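PDB 3OYV: imelysin from Bacteroides ovatus ATCC 8483, which is an imelysin-like protein whose molecular role is not firmly established, but which is probably an outer-membrane protein that binds metal and takes part in bacterial iron uptake. Local coordinates for residues Q232-A236 with V237-T241. Sequence-based numbering, arbitrary orientation.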
loop_
_atom_site.group_PDB
_atom_site.type_symbol
_atom_site.label_atom_id
_atom_site.label_comp_id
_atom_site.label_asym_id
_atom_site.label_seq_id
_atom_site.Cartn_x
_atom_site.Cartn_y
_atom_site.Cartn_z
ATOM N N GLN A 232 -20.319 -7.923 -1.115
ATOM C CA GLN A 232 -19.397 -8.257 -2.209
ATOM C C GLN A 232 -18.034 -7.596 -2.043
ATOM O O GLN A 232 -16.982 -8.199 -2.300
ATOM C CB GLN A 232 -19.991 -7.938 -3.585
ATOM C CG GLN A 232 -19.119 -8.143 -4.787
ATOM C CD GLN A 232 -18.773 -9.569 -5.078
ATOM O OE1 GLN A 232 -19.357 -10.513 -4.537
ATOM N NE2 GLN A 232 -17.839 -9.742 -5.978
ATOM N N TYR A 233 -18.053 -6.322 -1.649
ATOM C CA TYR A 233 -16.811 -5.581 -1.442
ATOM C C TYR A 233 -15.932 -6.250 -0.392
ATOM O O TYR A 233 -14.737 -6.451 -0.571
ATOM C CB TYR A 233 -17.168 -4.164 -1.040
ATOM C CG TYR A 233 -16.075 -3.251 -0.539
ATOM C CD1 TYR A 233 -15.317 -2.469 -1.392
ATOM C CD2 TYR A 233 -15.869 -3.126 0.826
ATOM C CE1 TYR A 233 -14.342 -1.598 -0.899
ATOM C CE2 TYR A 233 -14.943 -2.234 1.347
ATOM C CZ TYR A 233 -14.200 -1.464 0.467
ATOM O OH TYR A 233 -13.303 -0.547 0.977
ATOM N N VAL A 234 -16.543 -6.622 0.710
ATOM C CA VAL A 234 -15.787 -7.259 1.799
ATOM C C VAL A 234 -15.310 -8.644 1.370
ATOM O O VAL A 234 -14.125 -8.991 1.535
ATOM C CB VAL A 234 -16.632 -7.349 3.075
ATOM C CG1 VAL A 234 -15.980 -8.253 4.137
ATOM C CG2 VAL A 234 -16.916 -5.928 3.653
ATOM N N ASP A 235 -16.201 -9.444 0.796
ATOM C CA ASP A 235 -15.894 -10.856 0.553
ATOM C C ASP A 235 -15.036 -11.091 -0.672
ATOM O O ASP A 235 -14.309 -12.083 -0.682
ATOM C CB ASP A 235 -17.201 -11.690 0.448
ATOM C CG ASP A 235 -17.927 -11.860 1.763
ATOM O OD1 ASP A 235 -17.315 -11.613 2.817
ATOM O OD2 ASP A 235 -19.116 -12.259 1.704
ATOM N N ALA A 236 -15.122 -10.223 -1.699
ATOM C CA ALA A 236 -14.388 -10.366 -2.942
ATOM C C ALA A 236 -13.188 -9.442 -3.077
ATOM O O ALA A 236 -12.252 -9.752 -3.793
ATOM C CB ALA A 236 -15.334 -10.214 -4.159
ATOM N N VAL A 237 -13.224 -8.292 -2.427
ATOM C CA VAL A 237 -12.137 -7.331 -2.551
ATOM C C VAL A 237 -11.255 -7.295 -1.308
ATOM O O VAL A 237 -10.053 -7.607 -1.386
ATOM C CB VAL A 237 -12.628 -5.926 -2.960
ATOM C CG1 VAL A 237 -11.438 -4.935 -3.073
ATOM C CG2 VAL A 237 -13.378 -6.007 -4.306
ATOM N N VAL A 238 -11.825 -6.896 -0.173
ATOM C CA VAL A 238 -11.017 -6.603 0.999
ATOM C C VAL A 238 -10.374 -7.881 1.559
ATOM O O VAL A 238 -9.152 -7.958 1.690
ATOM C CB VAL A 238 -11.823 -5.884 2.094
ATOM C CG1 VAL A 238 -10.968 -5.692 3.348
ATOM C CG2 VAL A 238 -12.318 -4.512 1.597
ATOM N N VAL A 239 -11.191 -8.868 1.938
ATOM C CA VAL A 239 -10.627 -10.055 2.618
ATOM C C VAL A 239 -9.648 -10.815 1.721
ATOM O O VAL A 239 -8.562 -11.172 2.180
ATOM C CB VAL A 239 -11.718 -10.902 3.268
ATOM C CG1 VAL A 239 -11.088 -12.146 3.922
ATOM C CG2 VAL A 239 -12.498 -10.102 4.330
ATOM N N PRO A 240 -10.002 -11.024 0.438
ATOM C CA PRO A 240 -9.016 -11.689 -0.438
ATOM C C PRO A 240 -7.722 -10.938 -0.624
ATOM O O PRO A 240 -6.660 -11.552 -0.785
ATOM C CB PRO A 240 -9.792 -11.904 -1.739
ATOM C CG PRO A 240 -11.244 -11.978 -1.322
ATOM C CD PRO A 240 -11.329 -10.951 -0.205
ATOM N N THR A 241 -7.783 -9.608 -0.676
ATOM C CA THR A 241 -6.558 -8.842 -0.769
ATOM C C THR A 241 -5.687 -9.037 0.477
ATOM O O THR A 241 -4.460 -9.241 0.348
ATOM C CB THR A 241 -6.847 -7.339 -1.016
ATOM O OG1 THR A 241 -7.584 -7.225 -2.244
ATOM C CG2 THR A 241 -5.571 -6.538 -1.099
#
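The carbonyl oxygen of Y233 accepts two backbone N-H groups at the point where helix 223-261 widens. Just before it, A236 N still bonds to Q232 O (2.8 Å). The bond from V238 N to Y233 O, 3.0 Å long, is close to straight, with an N-H...O angle of 164°. V237 N lies equally near Y233 O at 3.0 Å, but it sits above the carbonyl plane and its bond is bent to 139°. One residue further on, V239 N donates to V234 O at 3.0 Å. The bonds from V238 to Y233 and from V239 to V234 span five residues and mark a pi-type turn, a pi-bulge in the long helix, whereas V237 to Y233 is the ordinary i to i+4 bond. P240 follows directly. Lacking an N-H, the proline donates nothing to the preceding turn; its ring fits against the carbonyls there, with CG 3.1 Å from D235 O, and the helix kinks. Beyond the kink, V237 O takes T241 N on one face of its plane and the T241 hydroxyl on the other, the latter through a short OG1-to-O bond of 2.6 Å.

The wide turn also brings side chains five residues apart together. V238 CG2 rests over one face of the Y233 ring in a CH-pi contact, 3.9 Å from the centroid; with CG1 anti to the backbone N (chi1 176°), CG2 lies beside that N and is turned to the ring. V234 CG1 meets V239 CG2 more loosely, on the side packed against helix 56-62. Replacing Y233 with an alanine would probably leave the V238 methyl without its aromatic cover and open a gap toward F288 and F290, which the ring also touches. The polar ends of Q232 and D235 find partners elsewhere: Q232 NE2 donates to G138 O, and D235 OD1 forms a salt bridge with K61.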